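Local coordinates for protein poly-beta-1,6-N-acetyl-D-glucosamine N-deacetylase (Aggregatibacter actinomycetemcomitans, PDB 4U10) that probably removes N-acetyl groups from poly-beta-1,6-N-acetyl-D-glucosamine as a metal-binding hydrolase, this chain being the deacetylase part of a longer protein, at residues Y4-H10 with V245-I250; S36-L41 with T254-K260; N47-W51 with N92-V96. One frame throughout, in Å; residues are numbered along the deposited sequence.

Contact 1 of 3, residues Y4-H10 with V245-I250; sequences YGVLAYH and VGRLLI. With ZN (zinc ion), chain D.
The guanidinium group of Arg-247 lies flat against Ala-8, whose methyl carbon CB covers the centre of one face, 3.4 Å from CZ. The setting is a parallel strand pair in a mostly parallel sheet, consistent with the NodB-type (beta/alpha)-barrel-like fold of polysaccharide deacetylases; it brings together strands 3-13 and 248-249, from near the start and near the end of this chain. Leu-248 N donates to Val-6 O at 2.9 Å, Ala-8 N to Leu-248 O, and Ile-250 N to Ala-8 O. A small alanine lets the flat group come this close, while the aliphatic part of Arg-247 runs along Val-6, Arg-247 CG 3.4 Å from Val-6 CG1. A bend at chi3 (-65°) turns the arginine toward the metal site. There NH1 forms a salt bridge with Asp-74, a zinc ligand, and NE bonds to Ala-231 O, so this second-shell residue probably helps to position a first-shell one.

Farther along, Ile-250 sets CG1 over the centre of the Tyr-9 ring, 3.7 Å from the centroid, a CH-pi contact suited to a branched aliphatic. Leu-249 CD1 meets the edge of the His-10 imidazole at CE1 (3.5 Å). That ring is held at both nitrogens: NE2 binds the zinc ion together with Asp-74, and ND1 donates to a water, 2.6 Å away, which donates to Ala-8 O and Ile-250 O.

Contact 2 of 3, residues S36-L41 with T254-K260; sequences SHFNWL and TGFSTIK
Trp-40 and Phe-256 carry this meeting of helix 31-42 with helix 256-263, their rings forming an offset stack with centroids 4.2 Å apart, counted from the five-membered ring, and planes at 27°. The tryptophan reaches across because CG stands opposite its own backbone N (chi1 -177°), sending the indole away from its helix toward the other. Phe-256 overlaps it from the opposite direction, Phe-256 CG settling 3.3 Å from Trp-40 CD1. Each ring also receives the other residue's CB over a face. In this helix-helix packing at the periphery of the fold the segment axes, inclined at 53°, stay 11.0 Å apart, a separation that a long, flat indole can bridge: its six-membered ring goes on to touch Ile-259, CZ3 to CG2 at 3.6 Å, and the CB of Lys-260, whose extended chain then leads off.

Ile-259 divides its work between two branches. CG2, anti to the backbone N, serves the indole, while the CG1 branch carries CD1 over the centre of the His-37 imidazole, 3.4 Å from its centroid. His-37 NE2 donates to Thr-254 O at 2.9 Å, with the oxygen in the ring plane though the donor stands above the carbonyl plane; ND1 is hydrogen-bonded to Tyr-9 OH.

Gly-255 is the N-cap that starts helix 256-263. Around the pair, Tyr-46 meets the Trp-40 ring, and Phe-38 and Leu-41 of helix 31-42 pack on Leu-71 of strand 68-75, Phe-38 touching helix 79-91 as well.

Contact 3 of 3, residues N47-W51 with N92-V96; sequences NVVSW and NYPAV
Val-48 sits over one face of the Tyr-93 ring, and its three side-chain carbons divide the contact among them. CB lies above the near side of the ring, 3.8 Å from CD1. From there one branch, CG2, extends over the ring centre, 3.8 Å from the centroid and only 7° off the normal, a nearly ideal CH-pi approach. The other, CG1, stands opposite the valine's backbone N (chi1 179°), which swings it to Pro-94, where it meets the carbonyl O at 3.5 Å and the ring carbon CD. A beta-branched residue suits the place because one stem serves two neighbours. The tyrosine suits it too, offering a broad face to the valine while its OH bonds to Phe-38 O.

No direct hydrogen bond joins the two segments. Pro-94, which has no N-H to give, presses its ring carbons against the backbone instead, CG being 3.5 Å from Ser-50 N, and its CB touches Ser-50 CB. A water fills the bonding role, donating to Val-49 O and, at 2.6 Å, to Pro-94 O. Beyond it, Trp-51 CB and Val-96 CG2 meet at 4.0 Å.

Ser-50 is the N-cap of helix 51-58, and Asn-92, just past helix 79-91, forms a Schellman motif, its positive phi turning the chain toward strand 95-99. That strand and 47-48 both pair in parallel with strand 68-75, which helix 79-91 links to 95-99 in a beta-alpha-beta crossover. Leu-41 of helix 31-42 packs against Val-48.

How the contacts relate
Contact 1 lies deepest, contact 3 is also buried, and contact 2 is partly exposed at the periphery. Contacts 1 and 3 reach the same sheet, but the first is a true strand pair ruled by backbone bonds beside a metal, whereas the third replaces such bonds with a proline, water and apolar side chains. Contact 2 joins helices through aromatic overlap. Helix 31-42 of contact 2 touches both of the others; on the side of contact 1 its His-37 meets Ile-250 and its Leu-41 meets Leu-7. Contacts 1 and 3 also meet directly, Tyr-4 OH lying 3.6 Å from Trp-51 CZ3.

Contact 1 of 3, residues Y4-H10 with V245-I250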
loop_
_atom_site.group_PDB
_atom_site.type_symbol
_atom_site.label_atom_id
_atom_site.label_comp_id
_atom_site.label_asym_id
_atom_site.label_seq_id
_atom_site.Cartn_x
_atom_site.Cartn_y
_atom_site.Cartn_z
ATOM N N TYR A 4 5.708 -2.746 16.693
ATOM C CA TYR A 4 4.949 -1.671 16.056
ATOM C C TYR A 4 3.697 -2.229 15.351
ATOM O O TYR A 4 3.674 -3.426 14.929
ATOM C CB TYR A 4 5.851 -0.870 15.102
ATOM C CG TYR A 4 6.302 -1.633 13.877
ATOM C CD1 TYR A 4 7.451 -2.444 13.917
ATOM C CD2 TYR A 4 5.549 -1.601 12.717
ATOM C CE1 TYR A 4 7.851 -3.161 12.803
ATOM C CE2 TYR A 4 5.957 -2.275 11.586
ATOM C CZ TYR A 4 7.093 -3.067 11.636
ATOM O OH TYR A 4 7.494 -3.734 10.550
ATOM N N GLY A 5 2.674 -1.363 15.271
ATOM C CA GLY A 5 1.451 -1.642 14.561
ATOM C C GLY A 5 1.434 -0.863 13.245
ATOM O O GLY A 5 2.117 0.118 13.100
ATOM N N VAL A 6 0.613 -1.297 12.307
ATOM C CA VAL A 6 0.509 -0.652 11.015
ATOM C C VAL A 6 -0.943 -0.451 10.633
ATOM O O VAL A 6 -1.709 -1.394 10.700
ATOM C CB VAL A 6 1.254 -1.431 9.895
ATOM C CG1 VAL A 6 1.208 -0.610 8.605
ATOM C CG2 VAL A 6 2.718 -1.704 10.262
ATOM N N LEU A 7 -1.326 0.748 10.195
ATOM C CA LEU A 7 -2.678 0.960 9.678
ATOM C C LEU A 7 -2.702 1.049 8.156
ATOM O O LEU A 7 -1.870 1.731 7.550
ATOM C CB LEU A 7 -3.311 2.194 10.243
ATOM C CG LEU A 7 -3.312 2.445 11.788
ATOM C CD1 LEU A 7 -4.141 3.691 12.157
ATOM C CD2 LEU A 7 -3.821 1.200 12.508
ATOM N N ALA A 8 -3.651 0.368 7.520
ATOM C CA ALA A 8 -3.736 0.398 6.035
ATOM C C ALA A 8 -4.946 1.185 5.540
ATOM O O ALA A 8 -6.095 0.727 5.676
ATOM C CB ALA A 8 -3.784 -1.040 5.482
ATOM N N TYR A 9 -4.704 2.300 4.869
ATOM C CA TYR A 9 -5.724 3.171 4.333
ATOM C C TYR A 9 -5.690 3.110 2.809
ATOM O O TYR A 9 -4.722 2.651 2.260
ATOM C CB TYR A 9 -5.467 4.641 4.696
ATOM C CG TYR A 9 -5.700 4.978 6.175
ATOM C CD1 TYR A 9 -6.950 5.377 6.640
ATOM C CD2 TYR A 9 -4.640 4.949 7.079
ATOM C CE1 TYR A 9 -7.133 5.656 8.006
ATOM C CE2 TYR A 9 -4.810 5.274 8.434
ATOM C CZ TYR A 9 -6.014 5.603 8.895
ATOM O OH TYR A 9 -6.150 5.881 10.266
ATOM N N HIS A 10 -6.763 3.543 2.150
ATOM C CA HIS A 10 -6.797 3.656 0.684
ATOM C C HIS A 10 -7.138 5.099 0.351
ATOM O O HIS A 10 -6.335 6.024 0.674
ATOM C CB HIS A 10 -7.766 2.605 0.115
ATOM C CG HIS A 10 -7.259 1.222 0.317
ATOM N ND1 HIS A 10 -7.353 0.573 1.528
ATOM C CD2 HIS A 10 -6.540 0.418 -0.486
ATOM C CE1 HIS A 10 -6.751 -0.594 1.458
ATOM N NE2 HIS A 10 -6.257 -0.721 0.238
ATOM N N VAL A 245 4.902 -8.051 7.482
ATOM C CA VAL A 245 4.342 -6.979 8.298
ATOM C C VAL A 245 2.833 -7.022 8.156
ATOM O O VAL A 245 2.348 -7.005 7.056
ATOM C CB VAL A 245 4.835 -5.647 7.778
ATOM C CG1 VAL A 245 4.128 -4.523 8.541
ATOM C CG2 VAL A 245 6.342 -5.561 7.904
ATOM N N GLY A 246 2.090 -7.171 9.237
ATOM C CA GLY A 246 0.630 -7.090 9.207
ATOM C C GLY A 246 0.080 -5.710 9.426
ATOM O O GLY A 246 0.717 -4.831 10.032
ATOM N N ARG A 247 -1.128 -5.500 8.936
ATOM C CA ARG A 247 -1.750 -4.219 8.981
ATOM C C ARG A 247 -3.222 -4.356 9.326
ATOM O O ARG A 247 -3.880 -5.377 9.008
ATOM C CB ARG A 247 -1.582 -3.515 7.608
ATOM C CG ARG A 247 -0.141 -3.363 7.078
ATOM C CD ARG A 247 -0.136 -2.409 5.878
ATOM N NE ARG A 247 -0.890 -3.000 4.742
ATOM C CZ ARG A 247 -1.255 -2.350 3.639
ATOM N NH1 ARG A 247 -0.977 -1.063 3.481
ATOM N NH2 ARG A 247 -1.950 -2.967 2.683
ATOM N N LEU A 248 -3.776 -3.310 9.933
ATOM C CA LEU A 248 -5.206 -3.219 10.077
ATOM C C LEU A 248 -5.835 -2.547 8.854
ATOM O O LEU A 248 -5.518 -1.406 8.548
ATOM C CB LEU A 248 -5.533 -2.417 11.352
ATOM C CG LEU A 248 -7.022 -2.215 11.602
ATOM C CD1 LEU A 248 -7.722 -3.556 11.777
ATOM C CD2 LEU A 248 -7.130 -1.323 12.810
ATOM N N LEU A 249 -6.740 -3.226 8.162
ATOM C CA LEU A 249 -7.472 -2.587 7.055
ATOM C C LEU A 249 -8.518 -1.623 7.546
ATOM O O LEU A 249 -9.462 -2.037 8.216
ATOM C CB LEU A 249 -8.166 -3.656 6.189
ATOM C CG LEU A 249 -9.014 -3.196 5.002
ATOM C CD1 LEU A 249 -8.143 -2.441 4.037
ATOM C CD2 LEU A 249 -9.710 -4.350 4.291
ATOM N N ILE A 250 -8.377 -0.341 7.216
ATOM C CA ILE A 250 -9.279 0.661 7.680
ATOM C C ILE A 250 -10.543 0.705 6.801
ATOM O O ILE A 250 -10.480 0.653 5.587
ATOM C CB ILE A 250 -8.594 2.048 7.692
ATOM C CG1 ILE A 250 -7.284 2.045 8.524
ATOM C CG2 ILE A 250 -9.556 3.090 8.204
ATOM C CD1 ILE A 250 -7.490 1.895 10.036
HETATM ZN ZN ZN D . -4.694 -2.109 -0.284
HETATM O O HOH W 1 -0.020 -4.126 12.718
HETATM O O HOH W 2 -8.226 1.006 3.934
HETATM O O HOH W 3 -4.786 -2.726 -2.185
#

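Contact 2 of 3, residues S36-L41 with T254-K260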
loop_
_atom_site.group_PDB
_atom_site.type_symbol
_atom_site.label_atom_id
_atom_site.label_comp_id
_atom_site.label_asym_id
_atom_site.label_seq_id
_atom_site.Cartn_x
_atom_site.Cartn_y
_atom_site.Cartn_z
ATOM N N SER A 36 -9.797 11.940 12.900
ATOM C CA SER A 36 -10.223 11.395 14.172
ATOM C C SER A 36 -9.287 10.302 14.622
ATOM O O SER A 36 -8.946 10.178 15.837
ATOM C CB SER A 36 -11.703 10.924 14.138
ATOM O OG SER A 36 -11.837 9.617 13.674
ATOM N N HIS A 37 -8.863 9.485 13.661
ATOM C CA HIS A 37 -7.869 8.509 13.940
ATOM C C HIS A 37 -6.530 9.202 14.350
ATOM O O HIS A 37 -5.900 8.769 15.277
ATOM C CB HIS A 37 -7.622 7.609 12.735
ATOM C CG HIS A 37 -8.771 6.741 12.389
ATOM N ND1 HIS A 37 -8.816 6.019 11.225
ATOM C CD2 HIS A 37 -9.942 6.509 13.015
ATOM C CE1 HIS A 37 -9.935 5.327 11.172
ATOM N NE2 HIS A 37 -10.643 5.611 12.244
ATOM N N PHE A 38 -6.116 10.215 13.608
ATOM C CA PHE A 38 -4.819 10.924 13.842
ATOM C C PHE A 38 -4.788 11.581 15.191
ATOM O O PHE A 38 -3.778 11.556 15.885
ATOM C CB PHE A 38 -4.594 11.992 12.779
ATOM C CG PHE A 38 -4.111 11.446 11.475
ATOM C CD1 PHE A 38 -4.154 10.082 11.211
ATOM C CD2 PHE A 38 -3.676 12.299 10.494
ATOM C CE1 PHE A 38 -3.722 9.578 9.978
ATOM C CE2 PHE A 38 -3.257 11.802 9.279
ATOM C CZ PHE A 38 -3.255 10.442 9.028
ATOM N N ASN A 39 -5.922 12.169 15.550
ATOM C CA ASN A 39 -6.152 12.645 16.935
ATOM C C ASN A 39 -6.198 11.577 18.022
ATOM O O ASN A 39 -5.660 11.784 19.089
ATOM C CB ASN A 39 -7.463 13.409 16.984
ATOM C CG ASN A 39 -7.364 14.728 16.309
ATOM O OD1 ASN A 39 -6.263 15.263 16.122
ATOM N ND2 ASN A 39 -8.519 15.288 15.922
ATOM N N TRP A 40 -6.874 10.469 17.775
ATOM C CA TRP A 40 -7.014 9.427 18.743
ATOM C C TRP A 40 -5.658 8.786 19.000
ATOM O O TRP A 40 -5.349 8.448 20.163
ATOM C CB TRP A 40 -7.990 8.371 18.266
ATOM C CG TRP A 40 -8.185 7.358 19.293
ATOM C CD1 TRP A 40 -9.122 7.386 20.284
ATOM C CD2 TRP A 40 -7.401 6.170 19.511
ATOM N NE1 TRP A 40 -8.991 6.284 21.082
ATOM C CE2 TRP A 40 -7.938 5.525 20.642
ATOM C CE3 TRP A 40 -6.300 5.589 18.859
ATOM C CZ2 TRP A 40 -7.415 4.319 21.147
ATOM C CZ3 TRP A 40 -5.784 4.383 19.354
ATOM C CH2 TRP A 40 -6.341 3.764 20.491
ATOM N N LEU A 41 -4.844 8.624 17.942
ATOM C CA LEU A 41 -3.534 8.028 18.129
ATOM C C LEU A 41 -2.714 8.920 19.071
ATOM O O LEU A 41 -2.145 8.421 20.034
ATOM C CB LEU A 41 -2.764 7.838 16.789
ATOM C CG LEU A 41 -3.361 6.875 15.761
ATOM C CD1 LEU A 41 -2.698 7.026 14.415
ATOM C CD2 LEU A 41 -3.197 5.465 16.284
ATOM N N THR A 254 -14.389 1.706 11.054
ATOM C CA THR A 254 -13.288 1.637 11.969
ATOM C C THR A 254 -13.376 2.832 12.953
ATOM O O THR A 254 -13.034 3.964 12.625
ATOM C CB THR A 254 -11.911 1.608 11.265
ATOM O OG1 THR A 254 -11.903 0.604 10.249
ATOM C CG2 THR A 254 -10.798 1.302 12.324
ATOM N N GLY A 255 -13.860 2.533 14.155
ATOM C CA GLY A 255 -13.914 3.500 15.244
ATOM C C GLY A 255 -12.762 3.305 16.193
ATOM O O GLY A 255 -11.879 2.466 15.965
ATOM N N PHE A 256 -12.753 4.088 17.260
ATOM C CA PHE A 256 -11.642 4.017 18.222
ATOM C C PHE A 256 -11.473 2.609 18.872
ATOM O O PHE A 256 -10.335 2.095 19.079
ATOM C CB PHE A 256 -11.835 5.080 19.292
ATOM C CG PHE A 256 -11.885 6.485 18.754
ATOM C CD1 PHE A 256 -11.339 6.805 17.500
ATOM C CD2 PHE A 256 -12.419 7.510 19.522
ATOM C CE1 PHE A 256 -11.380 8.085 17.023
ATOM C CE2 PHE A 256 -12.431 8.812 19.045
ATOM C CZ PHE A 256 -11.914 9.098 17.792
ATOM N N SER A 257 -12.574 1.946 19.178
ATOM C CA SER A 257 -12.420 0.674 19.916
ATOM C C SER A 257 -11.743 -0.374 19.018
ATOM O O SER A 257 -10.874 -1.155 19.469
ATOM C CB SER A 257 -13.750 0.185 20.424
ATOM O OG SER A 257 -14.584 -0.106 19.338
ATOM N N THR A 258 -12.119 -0.362 17.737
ATOM C CA THR A 258 -11.458 -1.179 16.715
ATOM C C THR A 258 -9.931 -0.908 16.685
ATOM O O THR A 258 -9.111 -1.828 16.773
ATOM C CB THR A 258 -12.046 -0.892 15.316
ATOM O OG1 THR A 258 -13.465 -0.728 15.393
ATOM C CG2 THR A 258 -11.747 -2.004 14.348
ATOM N N ILE A 259 -9.548 0.355 16.570
ATOM C CA ILE A 259 -8.125 0.700 16.482
ATOM C C ILE A 259 -7.416 0.320 17.763
ATOM O O ILE A 259 -6.308 -0.205 17.726
ATOM C CB ILE A 259 -7.902 2.198 16.151
ATOM C CG1 ILE A 259 -8.310 2.463 14.704
ATOM C CG2 ILE A 259 -6.443 2.622 16.327
ATOM C CD1 ILE A 259 -8.352 3.926 14.342
ATOM N N LYS A 260 -8.054 0.590 18.894
ATOM C CA LYS A 260 -7.479 0.263 20.192
ATOM C C LYS A 260 -7.263 -1.223 20.367
ATOM O O LYS A 260 -6.198 -1.653 20.789
ATOM C CB LYS A 260 -8.376 0.762 21.322
ATOM C CG LYS A 260 -7.909 0.313 22.697
ATOM C CD LYS A 260 -8.719 0.960 23.814
ATOM C CE LYS A 260 -8.019 0.793 25.160
ATOM N NZ LYS A 260 -8.959 1.086 26.275
#

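Contact 3 of 3, residues N47-W51 with N92-V96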
loop_
_atom_site.group_PDB
_atom_site.type_symbol
_atom_site.label_atom_id
_atom_site.label_comp_id
_atom_site.label_asym_id
_atom_site.label_seq_id
_atom_site.Cartn_x
_atom_site.Cartn_y
_atom_site.Cartn_z
ATOM N N ASN A 47 2.741 6.721 19.001
ATOM C CA ASN A 47 3.711 7.544 18.322
ATOM C C ASN A 47 3.811 7.031 16.888
ATOM O O ASN A 47 4.282 5.924 16.664
ATOM C CB ASN A 47 5.046 7.386 19.030
ATOM C CG ASN A 47 5.017 8.005 20.436
ATOM O OD1 ASN A 47 5.188 7.342 21.481
ATOM N ND2 ASN A 47 4.798 9.231 20.453
ATOM N N VAL A 48 3.401 7.856 15.942
ATOM C CA VAL A 48 3.619 7.634 14.499
ATOM C C VAL A 48 5.066 7.788 14.109
ATOM O O VAL A 48 5.679 8.845 14.240
ATOM C CB VAL A 48 2.685 8.496 13.633
ATOM C CG1 VAL A 48 2.941 8.270 12.138
ATOM C CG2 VAL A 48 1.247 8.141 13.973
ATOM N N VAL A 49 5.625 6.713 13.622
ATOM C CA VAL A 49 7.013 6.703 13.217
ATOM C C VAL A 49 7.106 6.444 11.709
ATOM O O VAL A 49 6.209 5.891 11.100
ATOM C CB VAL A 49 7.792 5.609 13.961
ATOM C CG1 VAL A 49 7.679 5.842 15.482
ATOM C CG2 VAL A 49 7.289 4.244 13.529
ATOM N N SER A 50 8.205 6.855 11.108
ATOM C CA SER A 50 8.423 6.639 9.693
ATOM C C SER A 50 9.033 5.262 9.489
ATOM O O SER A 50 9.588 4.642 10.427
ATOM C CB SER A 50 9.410 7.685 9.181
ATOM O OG SER A 50 10.696 7.520 9.796
ATOM N N TRP A 51 8.943 4.771 8.252
ATOM C CA TRP A 51 9.564 3.536 7.918
ATOM C C TRP A 51 11.061 3.611 8.193
ATOM O O TRP A 51 11.663 2.628 8.652
ATOM C CB TRP A 51 9.243 3.112 6.475
ATOM C CG TRP A 51 9.695 1.744 6.198
ATOM C CD1 TRP A 51 10.668 1.418 5.352
ATOM C CD2 TRP A 51 9.248 0.505 6.807
ATOM N NE1 TRP A 51 10.877 0.075 5.373
ATOM C CE2 TRP A 51 10.004 -0.516 6.241
ATOM C CE3 TRP A 51 8.265 0.164 7.744
ATOM C CZ2 TRP A 51 9.836 -1.863 6.582
ATOM C CZ3 TRP A 51 8.130 -1.132 8.100
ATOM C CH2 TRP A 51 8.916 -2.147 7.514
ATOM N N ASN A 92 2.499 16.548 11.307
ATOM C CA ASN A 92 3.836 15.999 11.147
ATOM C C ASN A 92 3.921 14.443 11.328
ATOM O O ASN A 92 4.763 13.880 12.044
ATOM C CB ASN A 92 4.828 16.777 12.014
ATOM C CG ASN A 92 6.251 16.559 11.572
ATOM O OD1 ASN A 92 6.569 16.579 10.375
ATOM N ND2 ASN A 92 7.108 16.313 12.531
ATOM N N TYR A 93 3.010 13.779 10.623
ATOM C CA TYR A 93 2.947 12.321 10.524
ATOM C C TYR A 93 3.546 11.803 9.258
ATOM O O TYR A 93 3.119 12.164 8.156
ATOM C CB TYR A 93 1.493 11.852 10.582
ATOM C CG TYR A 93 0.872 11.815 11.947
ATOM C CD1 TYR A 93 1.591 12.120 13.121
ATOM C CD2 TYR A 93 -0.439 11.421 12.087
ATOM C CE1 TYR A 93 0.969 12.052 14.373
ATOM C CE2 TYR A 93 -1.036 11.337 13.333
ATOM C CZ TYR A 93 -0.337 11.669 14.475
ATOM O OH TYR A 93 -0.984 11.544 15.697
ATOM N N PRO A 94 4.584 10.973 9.383
ATOM C CA PRO A 94 5.054 10.302 8.187
ATOM C C PRO A 94 4.153 9.112 7.836
ATOM O O PRO A 94 3.326 8.645 8.668
ATOM C CB PRO A 94 6.425 9.791 8.582
ATOM C CG PRO A 94 6.376 9.633 10.044
ATOM C CD PRO A 94 5.398 10.645 10.558
ATOM N N ALA A 95 4.375 8.588 6.650
ATOM C CA ALA A 95 3.563 7.505 6.104
ATOM C C ALA A 95 4.323 6.802 4.954
ATOM O O ALA A 95 5.284 7.326 4.423
ATOM C CB ALA A 95 2.277 8.093 5.589
ATOM N N VAL A 96 3.846 5.607 4.631
ATOM C CA VAL A 96 4.214 4.822 3.497
ATOM C C VAL A 96 3.093 4.944 2.456
ATOM O O VAL A 96 1.924 4.831 2.796
ATOM C CB VAL A 96 4.392 3.352 3.902
ATOM C CG1 VAL A 96 4.624 2.508 2.664
ATOM C CG2 VAL A 96 5.553 3.209 4.860
HETATM O O HOH W 4 4.026 6.179 9.196
HETATM O O HOH W 5 7.777 7.165 6.184
#